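PDB 2WJ9: intergenic-region protein from Escherichia coli CFT073, which probably counters host restriction enzymes so that incoming DNA escapes cleavage, as a member of the ArdB antirestriction family. Local coordinates for residues H63-P68 / C153-H159; L98-F104 / R162-Y166; E115-L119 / E129-A135; I137-M142 / I176-I180. All coordinates share one frame; numbering follows the deposited sequence.

Contact 1. Residues H63-P68 / C153-H159; sequences HFGLIP and CYAMTVH
F64 and H159 lie almost face to face, their rings forming an offset stack with centroids 3.9 Å apart and planes inclined by 15°. The overlap is uneven: F64 CE1 sits over the middle of the imidazole, 3.3 Å from H159 CD2, whereas H159 NE2 lies toward the rim of the phenyl face. That same nitrogen sends its N-H out within the imidazole plane to the backbone carbonyl of H63, the residue before F64, with H159 NE2 and H63 O 2.8 Å apart and the bond nearly straight (170° at the hydrogen). Seen from the acceptor, the donor stands well above the H63 carbonyl plane. Gripped by one face and at one edge, the imidazole is fixed in its rotation.

F64 also opens a type I beta turn that runs to I67, closed by a bond from I67 N to F64 O. The turn carries I67 onto the first turn of helix 154-168, whose N-cap position is held by C153. There the side chains of I67 and M156 cross at about a right angle. I67 CG1, anti to the carbonyl carbon (chi1 -61°), rests 3.8 Å from A155 CB, and I67 CD1 goes on to within 3.7 Å of M156 CA. M156 bends twice along its chain and so brings CE to the edge of the F64 ring, 4.0 Å from F64 CE1. At the outer end, P68 CD touches C153 SG, a sulfur linked covalently to beta-mercaptoethanol. Y154 of the second subunit packs on L66 and A155.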
loop_
_atom_site.group_PDB
_atom_site.type_symbol
_atom_site.label_atom_id
_atom_site.label_comp_id
_atom_site.label_asym_id
_atom_site.label_seq_id
_atom_site.Cartn_x
_atom_site.Cartn_y
_atom_site.Cartn_z
ATOM N N HIS B 63 2.865 14.226 9.457
ATOM C CA HIS B 63 2.563 13.047 8.618
ATOM C C HIS B 63 3.782 12.399 7.942
ATOM O O HIS B 63 3.710 11.237 7.537
ATOM C CB HIS B 63 1.507 13.395 7.558
ATOM C CG HIS B 63 0.173 13.771 8.132
ATOM N ND1 HIS B 63 -0.780 12.835 8.477
ATOM C CD2 HIS B 63 -0.360 14.979 8.437
ATOM C CE1 HIS B 63 -1.842 13.453 8.964
ATOM N NE2 HIS B 63 -1.614 14.753 8.952
ATOM N N PHE B 64 4.884 13.138 7.837
ATOM C CA PHE B 64 6.056 12.686 7.059
ATOM C C PHE B 64 7.389 12.783 7.832
ATOM O O PHE B 64 8.441 12.457 7.282
ATOM C CB PHE B 64 6.168 13.478 5.736
ATOM C CG PHE B 64 4.986 13.305 4.802
ATOM C CD1 PHE B 64 5.034 12.390 3.753
ATOM C CD2 PHE B 64 3.831 14.065 4.969
ATOM C CE1 PHE B 64 3.953 12.234 2.885
ATOM C CE2 PHE B 64 2.743 13.910 4.115
ATOM C CZ PHE B 64 2.799 13.002 3.073
ATOM N N GLY B 65 7.348 13.181 9.105
ATOM C CA GLY B 65 8.570 13.506 9.861
ATOM C C GLY B 65 9.573 12.380 10.131
ATOM O O GLY B 65 10.687 12.639 10.598
ATOM N N LEU B 66 9.184 11.135 9.873
ATOM C CA LEU B 66 10.085 9.986 10.024
ATOM C C LEU B 66 10.928 9.733 8.771
ATOM O O LEU B 66 11.854 8.921 8.806
ATOM C CB LEU B 66 9.294 8.715 10.366
ATOM C CG LEU B 66 8.542 8.697 11.702
ATOM C CD1 LEU B 66 7.688 7.427 11.803
ATOM C CD2 LEU B 66 9.493 8.812 12.874
ATOM N N ILE B 67 10.624 10.443 7.685
ATOM C CA ILE B 67 11.222 10.182 6.376
ATOM C C ILE B 67 12.359 11.165 6.104
ATOM O O ILE B 67 12.182 12.369 6.270
ATOM C CB ILE B 67 10.155 10.301 5.249
ATOM C CG1 ILE B 67 9.027 9.270 5.461
ATOM C CG2 ILE B 67 10.808 10.150 3.855
ATOM C CD1 ILE B 67 7.735 9.582 4.685
ATOM N N PRO B 68 13.530 10.667 5.658
ATOM C CA PRO B 68 14.619 11.598 5.351
ATOM C C PRO B 68 14.218 12.652 4.320
ATOM O O PRO B 68 13.533 12.339 3.348
ATOM C CB PRO B 68 15.718 10.683 4.795
ATOM C CG PRO B 68 15.437 9.349 5.428
ATOM C CD PRO B 68 13.936 9.266 5.434
ATOM N N CYS B 153 13.160 4.103 2.812
ATOM C CA CYS B 153 12.373 4.344 4.022
ATOM C C CYS B 153 10.943 3.820 3.829
ATOM O O CYS B 153 10.165 4.368 3.045
ATOM C CB CYS B 153 12.362 5.836 4.342
ATOM S SG CYS B 153 11.533 6.215 5.881
ATOM N N TYR B 154 10.591 2.763 4.557
ATOM C CA TYR B 154 9.289 2.113 4.366
ATOM C C TYR B 154 8.101 3.026 4.697
ATOM O O TYR B 154 7.004 2.835 4.180
ATOM C CB TYR B 154 9.202 0.806 5.168
ATOM C CG TYR B 154 10.039 -0.323 4.601
ATOM C CD1 TYR B 154 9.539 -1.158 3.603
ATOM C CD2 TYR B 154 11.329 -0.560 5.066
ATOM C CE1 TYR B 154 10.305 -2.194 3.075
ATOM C CE2 TYR B 154 12.103 -1.603 4.544
ATOM C CZ TYR B 154 11.585 -2.412 3.548
ATOM O OH TYR B 154 12.351 -3.450 3.037
ATOM N N ALA B 155 8.312 4.017 5.551
ATOM C CA ALA B 155 7.265 5.016 5.810
ATOM C C ALA B 155 6.870 5.775 4.527
ATOM O O ALA B 155 5.707 6.114 4.345
ATOM C CB ALA B 155 7.699 5.993 6.902
ATOM N N MET B 156 7.831 6.019 3.634
ATOM C CA MET B 156 7.542 6.701 2.356
ATOM C C MET B 156 6.767 5.752 1.430
ATOM O O MET B 156 5.795 6.169 0.771
ATOM C CB MET B 156 8.830 7.201 1.688
ATOM C CG MET B 156 8.620 8.065 0.434
ATOM S SD MET B 156 8.158 9.798 0.649
ATOM C CE MET B 156 6.396 9.711 0.992
ATOM N N THR B 157 7.201 4.490 1.397
ATOM C CA THR B 157 6.499 3.412 0.671
ATOM C C THR B 157 5.023 3.312 1.085
ATOM O O THR B 157 4.125 3.187 0.242
ATOM C CB THR B 157 7.178 2.023 0.887
ATOM O OG1 THR B 157 8.609 2.148 0.906
ATOM C CG2 THR B 157 6.767 1.020 -0.200
ATOM N N VAL B 158 4.760 3.365 2.390
ATOM C CA VAL B 158 3.384 3.309 2.861
ATOM C C VAL B 158 2.531 4.498 2.380
ATOM O O VAL B 158 1.396 4.295 1.952
ATOM C CB VAL B 158 3.329 3.147 4.387
ATOM C CG1 VAL B 158 1.910 3.374 4.909
ATOM C CG2 VAL B 158 3.875 1.767 4.785
ATOM N N HIS B 159 3.079 5.712 2.419
ATOM C CA HIS B 159 2.415 6.877 1.811
ATOM C C HIS B 159 2.083 6.637 0.324
ATOM O O HIS B 159 0.989 6.979 -0.140
ATOM C CB HIS B 159 3.244 8.161 1.992
ATOM C CG HIS B 159 2.930 8.910 3.254
ATOM N ND1 HIS B 159 1.676 9.417 3.524
ATOM C CD2 HIS B 159 3.704 9.238 4.316
ATOM C CE1 HIS B 159 1.686 10.009 4.707
ATOM N NE2 HIS B 159 2.907 9.921 5.208
#

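Contact 2. Residues L98-F104 / R162-Y166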
loop_
_atom_site.group_PDB
_atom_site.type_symbol
_atom_site.label_atom_id
_atom_site.label_comp_id
_atom_site.label_asym_id
_atom_site.label_seq_id
_atom_site.Cartn_x
_atom_site.Cartn_y
_atom_site.Cartn_z
ATOM N N LEU B 98 -6.116 11.511 4.222
ATOM C CA LEU B 98 -6.951 10.385 3.779
ATOM C C LEU B 98 -7.321 9.537 5.008
ATOM O O LEU B 98 -6.546 9.462 5.956
ATOM C CB LEU B 98 -6.207 9.534 2.725
ATOM C CG LEU B 98 -6.029 10.110 1.298
ATOM C CD1 LEU B 98 -4.914 9.389 0.562
ATOM C CD2 LEU B 98 -7.328 10.059 0.494
ATOM N N ASN B 99 -8.484 8.895 4.977
ATOM C CA ASN B 99 -8.956 8.071 6.118
ATOM C C ASN B 99 -8.306 6.676 6.227
ATOM O O ASN B 99 -8.719 5.854 7.076
ATOM C CB ASN B 99 -10.486 7.959 6.112
ATOM C CG ASN B 99 -11.035 7.320 4.844
ATOM O OD1 ASN B 99 -10.374 7.307 3.810
ATOM N ND2 ASN B 99 -12.254 6.800 4.918
ATOM N N ASN B 100 -7.332 6.398 5.358
ATOM C CA ASN B 100 -6.462 5.225 5.499
ATOM C C ASN B 100 -5.070 5.574 6.057
ATOM O O ASN B 100 -4.190 4.719 6.105
ATOM C CB ASN B 100 -6.333 4.474 4.173
ATOM C CG ASN B 100 -5.647 5.299 3.082
ATOM O OD1 ASN B 100 -5.344 6.487 3.268
ATOM N ND2 ASN B 100 -5.395 4.661 1.940
ATOM N N GLY B 101 -4.893 6.826 6.478
ATOM C CA GLY B 101 -3.618 7.340 6.992
ATOM C C GLY B 101 -2.755 8.073 5.973
ATOM O O GLY B 101 -1.704 8.606 6.315
ATOM N N GLY B 102 -3.205 8.114 4.726
ATOM C CA GLY B 102 -2.468 8.811 3.672
ATOM C C GLY B 102 -2.603 10.315 3.753
ATOM O O GLY B 102 -3.358 10.851 4.566
ATOM N N ALA B 103 -1.858 11.012 2.907
ATOM C CA ALA B 103 -1.907 12.472 2.863
ATOM C C ALA B 103 -1.295 12.943 1.542
ATOM O O ALA B 103 -0.424 12.265 0.975
ATOM C CB ALA B 103 -1.159 13.079 4.065
ATOM N N PHE B 104 -1.758 14.088 1.053
ATOM C CA PHE B 104 -1.269 14.630 -0.223
ATOM C C PHE B 104 -1.561 16.131 -0.375
ATOM O O PHE B 104 -2.138 16.769 0.505
ATOM C CB PHE B 104 -1.832 13.822 -1.404
ATOM C CG PHE B 104 -3.316 13.959 -1.603
ATOM C CD1 PHE B 104 -3.823 14.818 -2.562
ATOM C CD2 PHE B 104 -4.211 13.215 -0.841
ATOM C CE1 PHE B 104 -5.193 14.942 -2.767
ATOM C CE2 PHE B 104 -5.587 13.335 -1.040
ATOM C CZ PHE B 104 -6.077 14.192 -2.000
ATOM N N ARG B 162 -0.852 4.094 0.091
ATOM C CA ARG B 162 -2.101 4.683 0.592
ATOM C C ARG B 162 -2.734 5.660 -0.411
ATOM O O ARG B 162 -3.941 5.615 -0.658
ATOM C CB ARG B 162 -1.879 5.325 1.962
ATOM C CG ARG B 162 -1.757 4.267 3.058
ATOM C CD ARG B 162 -1.342 4.830 4.394
ATOM N NE ARG B 162 -1.425 3.803 5.431
ATOM C CZ ARG B 162 -0.993 3.943 6.678
ATOM N NH1 ARG B 162 -0.416 5.072 7.074
ATOM N NH2 ARG B 162 -1.143 2.936 7.531
ATOM N N LEU B 163 -1.916 6.520 -0.999
ATOM C CA LEU B 163 -2.390 7.419 -2.067
ATOM C C LEU B 163 -2.751 6.665 -3.355
ATOM O O LEU B 163 -3.726 7.018 -4.034
ATOM C CB LEU B 163 -1.359 8.518 -2.351
ATOM C CG LEU B 163 -1.762 9.606 -3.360
ATOM C CD1 LEU B 163 -2.993 10.383 -2.883
ATOM C CD2 LEU B 163 -0.570 10.542 -3.624
ATOM N N ARG B 164 -1.965 5.642 -3.701
ATOM C CA ARG B 164 -2.268 4.783 -4.844
ATOM C C ARG B 164 -3.676 4.189 -4.735
ATOM O O ARG B 164 -4.406 4.156 -5.712
ATOM C CB ARG B 164 -1.206 3.676 -5.004
ATOM C CG ARG B 164 -1.454 2.637 -6.111
ATOM C CD ARG B 164 -0.254 1.670 -6.155
ATOM N NE ARG B 164 -0.391 0.506 -7.034
ATOM C CZ ARG B 164 -0.654 -0.744 -6.650
ATOM N NH1 ARG B 164 -0.865 -1.051 -5.373
ATOM N NH2 ARG B 164 -0.709 -1.707 -7.561
ATOM N N ASP B 165 -4.066 3.736 -3.538
ATOM C CA ASP B 165 -5.427 3.202 -3.341
ATOM C C ASP B 165 -6.519 4.248 -3.607
ATOM O O ASP B 165 -7.535 3.939 -4.223
ATOM C CB ASP B 165 -5.611 2.643 -1.923
ATOM C CG ASP B 165 -5.088 1.229 -1.762
ATOM O OD1 ASP B 165 -4.532 0.646 -2.726
ATOM O OD2 ASP B 165 -5.255 0.682 -0.645
ATOM N N TYR B 166 -6.304 5.473 -3.139
ATOM C CA TYR B 166 -7.212 6.589 -3.433
ATOM C C TYR B 166 -7.314 6.846 -4.947
ATOM O O TYR B 166 -8.420 7.079 -5.472
ATOM C CB TYR B 166 -6.757 7.850 -2.694
ATOM C CG TYR B 166 -7.690 9.033 -2.829
ATOM C CD1 TYR B 166 -8.984 8.991 -2.321
ATOM C CD2 TYR B 166 -7.271 10.211 -3.440
ATOM C CE1 TYR B 166 -9.835 10.077 -2.433
ATOM C CE2 TYR B 166 -8.118 11.296 -3.559
ATOM C CZ TYR B 166 -9.400 11.229 -3.051
ATOM O OH TYR B 166 -10.256 12.309 -3.161
HETATM O O HOH W 1 -5.629 1.834 1.766
HETATM O O HOH W 2 1.061 6.893 5.360
#
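The carbonyl oxygen of N100 lies over the face of the R162 guanidinium, with N100 O only 3.0 Å from R162 NE but at too poor an angle for a hydrogen bond. The arginine chain, extended from CG to NE, runs past the N100 side chain in the opposite direction. R162 NH1 is instead hydrogen-bonded to S35 O and to a water 2.9 Å away. The loop here joins antiparallel strands 93-98 and 103-107, and an Asx turn shapes it: N100 OD1 accepts from G102 N at 3.1 Å. With chi1 at 64°, the N100 amide also faces helix 154-168, where N100 ND2 donates to R162 O (3.1 Å, 164°), the acceptor lying in the amide plane. Beside these polar groups, L98 CD2 makes a CH-pi contact 3.6 Å from the centroid of the Y166 ring, and F104 CD2 meets L163 CD1 at 3.7 Å. A second water bridges N100 ND2 to D165 OD2, an oxygen that also pairs with R164 of the second subunit. One amide therefore braces its own turn and ties it to a helix carbonyl, while the partial negative charge of N100 O over the guanidinium is probably favourable for the buried arginine.

Contact 3. Residues E115-L119 / E129-A135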
loop_
_atom_site.group_PDB
_atom_site.type_symbol
_atom_site.label_atom_id
_atom_site.label_comp_id
_atom_site.label_asym_id
_atom_site.label_seq_id
_atom_site.Cartn_x
_atom_site.Cartn_y
_atom_site.Cartn_z
ATOM N N GLU B 115 -12.593 23.294 -16.120
ATOM C CA GLU B 115 -11.153 23.543 -16.166
ATOM C C GLU B 115 -10.387 22.222 -16.171
ATOM O O GLU B 115 -10.609 21.368 -15.309
ATOM C CB GLU B 115 -10.715 24.396 -14.971
ATOM C CG GLU B 115 -9.383 25.132 -15.179
ATOM C CD GLU B 115 -8.738 25.595 -13.878
ATOM O OE1 GLU B 115 -7.600 26.111 -13.943
ATOM O OE2 GLU B 115 -9.352 25.439 -12.795
ATOM N N THR B 116 -9.490 22.061 -17.142
ATOM C CA THR B 116 -8.718 20.822 -17.295
ATOM C C THR B 116 -7.275 21.119 -17.712
ATOM O O THR B 116 -7.023 22.086 -18.434
ATOM C CB THR B 116 -9.373 19.883 -18.335
ATOM O OG1 THR B 116 -8.695 18.623 -18.344
ATOM C CG2 THR B 116 -9.314 20.480 -19.711
ATOM N N TRP B 117 -6.339 20.291 -17.247
ATOM C CA TRP B 117 -4.922 20.421 -17.608
ATOM C C TRP B 117 -4.456 19.262 -18.487
ATOM O O TRP B 117 -4.904 18.130 -18.327
ATOM C CB TRP B 117 -4.030 20.458 -16.363
ATOM C CG TRP B 117 -4.204 21.645 -15.461
ATOM C CD1 TRP B 117 -4.868 22.811 -15.730
ATOM C CD2 TRP B 117 -3.664 21.788 -14.142
ATOM N NE1 TRP B 117 -4.787 23.662 -14.649
ATOM C CE2 TRP B 117 -4.054 23.056 -13.662
ATOM C CE3 TRP B 117 -2.900 20.958 -13.315
ATOM C CZ2 TRP B 117 -3.700 23.514 -12.386
ATOM C CZ3 TRP B 117 -2.546 21.412 -12.048
ATOM C CH2 TRP B 117 -2.950 22.677 -11.596
ATOM N N VAL B 118 -3.534 19.551 -19.400
ATOM C CA VAL B 118 -2.876 18.516 -20.195
ATOM C C VAL B 118 -1.467 18.263 -19.666
ATOM O O VAL B 118 -0.671 19.198 -19.531
ATOM C CB VAL B 118 -2.774 18.921 -21.678
ATOM C CG1 VAL B 118 -2.100 17.810 -22.487
ATOM C CG2 VAL B 118 -4.155 19.241 -22.238
ATOM N N LEU B 119 -1.176 16.999 -19.361
ATOM C CA LEU B 119 0.126 16.583 -18.844
ATOM C C LEU B 119 0.820 15.671 -19.848
ATOM O O LEU B 119 0.158 14.986 -20.629
ATOM C CB LEU B 119 -0.035 15.844 -17.510
ATOM C CG LEU B 119 -0.310 16.695 -16.264
ATOM C CD1 LEU B 119 -1.621 17.444 -16.369
ATOM C CD2 LEU B 119 -0.295 15.817 -15.015
ATOM N N GLU B 129 -5.221 14.163 -20.297
ATOM C CA GLU B 129 -6.009 15.326 -19.909
ATOM C C GLU B 129 -6.766 15.002 -18.617
ATOM O O GLU B 129 -7.387 13.950 -18.514
ATOM C CB GLU B 129 -6.979 15.687 -21.031
ATOM C CG GLU B 129 -7.624 17.054 -20.900
ATOM C CD GLU B 129 -8.365 17.482 -22.155
ATOM O OE1 GLU B 129 -8.316 16.757 -23.181
ATOM O OE2 GLU B 129 -9.012 18.551 -22.115
ATOM N N MET B 130 -6.705 15.898 -17.637
ATOM C CA MET B 130 -7.328 15.643 -16.336
ATOM C C MET B 130 -7.565 16.921 -15.522
ATOM O O MET B 130 -7.018 17.979 -15.826
ATOM C CB MET B 130 -6.482 14.639 -15.525
ATOM C CG MET B 130 -5.127 15.170 -15.017
ATOM S SD MET B 130 -4.042 13.869 -14.364
ATOM C CE MET B 130 -3.405 13.256 -15.926
ATOM N N SER B 131 -8.379 16.803 -14.476
ATOM C CA SER B 131 -8.652 17.925 -13.571
ATOM C C SER B 131 -7.389 18.358 -12.823
ATOM O O SER B 131 -6.453 17.564 -12.665
ATOM C CB SER B 131 -9.740 17.557 -12.555
ATOM O OG SER B 131 -9.308 16.523 -11.684
ATOM N N PRO B 132 -7.338 19.629 -12.384
ATOM C CA PRO B 132 -6.263 20.031 -11.466
ATOM C C PRO B 132 -6.082 19.101 -10.251
ATOM O O PRO B 132 -4.931 18.765 -9.927
ATOM C CB PRO B 132 -6.676 21.447 -11.059
ATOM C CG PRO B 132 -7.389 21.968 -12.278
ATOM C CD PRO B 132 -8.182 20.781 -12.765
ATOM N N GLU B 133 -7.175 18.676 -9.606
ATOM C CA GLU B 133 -7.073 17.710 -8.477
ATOM C C GLU B 133 -6.320 16.450 -8.884
ATOM O O GLU B 133 -5.395 16.016 -8.184
ATOM C CB GLU B 133 -8.440 17.268 -7.868
ATOM C CG GLU B 133 -8.266 16.576 -6.446
ATOM C CD GLU B 133 -9.239 15.421 -6.080
ATOM O OE1 GLU B 133 -10.075 14.998 -6.902
ATOM O OE2 GLU B 133 -9.148 14.917 -4.916
ATOM N N ALA B 134 -6.737 15.844 -9.996
ATOM C CA ALA B 134 -6.127 14.590 -10.455
ATOM C C ALA B 134 -4.639 14.747 -10.804
ATOM O O ALA B 134 -3.823 13.871 -10.493
ATOM C CB ALA B 134 -6.902 14.009 -11.629
ATOM N N ALA B 135 -4.292 15.863 -11.451
ATOM C CA ALA B 135 -2.885 16.204 -11.708
ATOM C C ALA B 135 -2.037 16.234 -10.427
ATOM O O ALA B 135 -0.932 15.684 -10.387
ATOM C CB ALA B 135 -2.794 17.542 -12.430
#
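W117 and M130 form an antiparallel hydrogen-bonded pair in the beta hairpin made by strands 117-121 and 126-130, just before the chain enters helix 132-151. Both backbone groups of each residue face the partner: W117 N donates to M130 O at 2.8 Å, and M130 N returns a bond to W117 O at 2.9 Å. Each carbonyl takes up a further contact. The side chain of T116, with OG1 anti to the backbone N (chi1 -173°), adds a weak bond from T116 OG1 to M130 O at 3.1 Å. At the W117 carbonyl, the CA-H of E129 points at W117 O, with E129 CA 3.4 Å from that oxygen. V118 and E129 make the adjacent non-hydrogen-bonded pair, and V118 instead bonds through its backbone with E86.

Where strand gives way to helix, S131 is the N-cap. S131 OG accepts from A134 N at 3.1 Å in a fairly straight bond (163°) and is also hydrogen-bonded to E172 OE2, while S131 O receives the N-H of A135. The carboxylate of E133 is hydrogen-bonded to H170 NE2 and, weakly, to Y166 OH.

Apolar groups finish the junction. P132 lies over one face of the W117 indole in a CH-pi contact, its CB 3.9 Å from the centroid of the six-membered ring and 12° off the ring normal. One helical turn on, A135 CB comes within 3.5 Å of W117 CE3. L119 CD2 completes the apolar side, touching M130 CE at 4.1 Å.

Contact 4. Residues I137-M142 / I176-I180; sequences IAACLM and IMRII
I180 has its CG1 branch placed between the backbone N and the carbonyl carbon (chi1 68°), which carries CD1 across to L141, while CG2 falls beside the backbone N and faces A138. L141 answers with CG anti to its carbonyl carbon (chi1 -71°), so that one methyl serves two partners: L141 CD1 is 4.0 Å from I180 CD1 and 3.8 Å from I176 CG2. The motif is an apolar helix pair in which helix 132-151 packs on the C-terminal helix 173-180, the axes of the two short segments approaching to 9.7 Å and crossing at -42°, with their directions closer to parallel than to antiparallel.

The backbones come nearest at A138, whose CA lies 5.6 Å from I176 CA. This approach is consistent with the small side chain of A138, which is met by more than one partner: A138 CB is 3.7 Å from I179 CG2 and 4.2 Å from I180 CG2. L141 crosses I176 at about a right angle but passes I180 more obliquely. No hydrogen bond links the segments; the contact is made by apolar side chains. Outside the pair, L141 also touches Y160 and L163 of helix 154-168, placing this seam within the helical core, and I180 continues to T41 of the second subunit. At the N-terminal end of both segments, I137 CG2 meets I176 CD1 at 4.2 Å.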
loop_
_atom_site.group_PDB
_atom_site.type_symbol
_atom_site.label_atom_id
_atom_site.label_comp_id
_atom_site.label_asym_id
_atom_site.label_seq_id
_atom_site.Cartn_x
_atom_site.Cartn_y
_atom_site.Cartn_z
ATOM N N ILE B 137 -2.700 14.688 -7.565
ATOM C CA ILE B 137 -2.580 13.298 -7.098
ATOM C C ILE B 137 -1.440 12.589 -7.853
ATOM O O ILE B 137 -0.569 11.964 -7.240
ATOM C CB ILE B 137 -3.918 12.536 -7.236
ATOM C CG1 ILE B 137 -4.961 13.108 -6.253
ATOM C CG2 ILE B 137 -3.705 11.053 -7.003
ATOM C CD1 ILE B 137 -6.382 12.600 -6.478
ATOM N N ALA B 138 -1.425 12.747 -9.175
ATOM C CA ALA B 138 -0.381 12.183 -10.042
ATOM C C ALA B 138 1.025 12.662 -9.670
ATOM O O ALA B 138 1.948 11.843 -9.545
ATOM C CB ALA B 138 -0.683 12.498 -11.505
ATOM N N ALA B 139 1.194 13.968 -9.476
ATOM C CA ALA B 139 2.494 14.514 -9.068
ATOM C C ALA B 139 2.973 13.956 -7.712
ATOM O O ALA B 139 4.163 13.659 -7.531
ATOM C CB ALA B 139 2.457 16.033 -9.042
ATOM N N CYS B 140 2.056 13.835 -6.759
ATOM C CA CYS B 140 2.398 13.265 -5.453
ATOM C C CYS B 140 2.792 11.777 -5.527
ATOM O O CYS B 140 3.734 11.337 -4.853
ATOM C CB CYS B 140 1.249 13.472 -4.457
ATOM S SG CYS B 140 0.957 15.210 -3.964
ATOM N N LEU B 141 2.072 11.002 -6.329
ATOM C CA LEU B 141 2.441 9.593 -6.534
ATOM C C LEU B 141 3.872 9.430 -7.047
ATOM O O LEU B 141 4.623 8.597 -6.537
ATOM C CB LEU B 141 1.451 8.890 -7.467
ATOM C CG LEU B 141 0.066 8.645 -6.855
ATOM C CD1 LEU B 141 -0.947 8.231 -7.930
ATOM C CD2 LEU B 141 0.144 7.590 -5.712
ATOM N N MET B 142 4.236 10.213 -8.061
ATOM C CA MET B 142 5.581 10.176 -8.644
ATOM C C MET B 142 6.629 10.568 -7.605
ATOM O O MET B 142 7.698 9.948 -7.506
ATOM C CB MET B 142 5.663 11.139 -9.836
ATOM C CG MET B 142 4.731 10.796 -10.986
ATOM S SD MET B 142 5.141 9.228 -11.772
ATOM C CE MET B 142 6.581 9.655 -12.752
ATOM N N ILE B 176 -4.821 9.159 -14.412
ATOM C CA ILE B 176 -3.746 9.199 -13.409
ATOM C C ILE B 176 -2.755 8.054 -13.641
ATOM O O ILE B 176 -1.546 8.269 -13.651
ATOM C CB ILE B 176 -4.304 9.115 -11.966
ATOM C CG1 ILE B 176 -5.146 10.350 -11.638
ATOM C CG2 ILE B 176 -3.159 8.939 -10.931
ATOM C CD1 ILE B 176 -6.038 10.195 -10.397
ATOM N N MET B 177 -3.274 6.845 -13.845
ATOM C CA MET B 177 -2.428 5.664 -14.025
ATOM C C MET B 177 -1.686 5.714 -15.354
ATOM O O MET B 177 -0.586 5.185 -15.470
ATOM C CB MET B 177 -3.253 4.381 -13.937
ATOM C CG MET B 177 -3.743 4.087 -12.532
ATOM S SD MET B 177 -2.373 3.692 -11.421
ATOM C CE MET B 177 -3.020 4.287 -9.882
ATOM N N ARG B 178 -2.287 6.360 -16.350
ATOM C CA ARG B 178 -1.651 6.514 -17.666
ATOM C C ARG B 178 -0.409 7.398 -17.574
ATOM O O ARG B 178 0.637 7.080 -18.141
ATOM C CB ARG B 178 -2.648 7.094 -18.679
ATOM C CG ARG B 178 -2.043 7.606 -19.979
ATOM C CD ARG B 178 -3.134 7.799 -21.035
ATOM N NE ARG B 178 -2.613 8.275 -22.311
ATOM C CZ ARG B 178 -1.957 7.528 -23.195
ATOM N NH1 ARG B 178 -1.712 6.242 -22.953
ATOM N NH2 ARG B 178 -1.537 8.074 -24.331
ATOM N N ILE B 179 -0.534 8.509 -16.856
ATOM C CA ILE B 179 0.552 9.480 -16.780
ATOM C C ILE B 179 1.726 8.971 -15.940
ATOM O O ILE B 179 2.878 9.274 -16.246
ATOM C CB ILE B 179 0.049 10.877 -16.301
ATOM C CG1 ILE B 179 0.992 11.991 -16.775
ATOM C CG2 ILE B 179 -0.115 10.912 -14.799
ATOM C CD1 ILE B 179 0.942 12.245 -18.279
ATOM N N ILE B 180 1.448 8.180 -14.905
ATOM C CA ILE B 180 2.513 7.686 -14.022
ATOM C C ILE B 180 3.073 6.325 -14.439
ATOM O O ILE B 180 4.000 5.826 -13.801
ATOM C CB ILE B 180 2.056 7.604 -12.536
ATOM C CG1 ILE B 180 0.993 6.522 -12.322
ATOM C CG2 ILE B 180 1.537 8.953 -12.065
ATOM C CD1 ILE B 180 0.787 6.164 -10.858
#

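Contacts 2 and 4 are buried near the middle of the chain, whereas contacts 1 and 3 lie farther out, about 27 Å apart between centres and on opposite sides of it. Helix 154-168 serves both contacts 1 and 2, its N-terminal part meeting the segment 63-68 and its later part a hairpin turn; helix 132-151 serves contacts 3 and 4. The side chains of L163 and Y166 bind contact 2 to contact 4, while H159 leans on the loop of contact 2. Chemistry follows position: contact 4 is wholly apolar, contact 2 sets polar groups beside an apolar cluster, contact 1 combines an imidazole stack and bond with apolar packing of I67, and contact 3 relies on strand pairing. Contact 3 alone does not touch the second subunit.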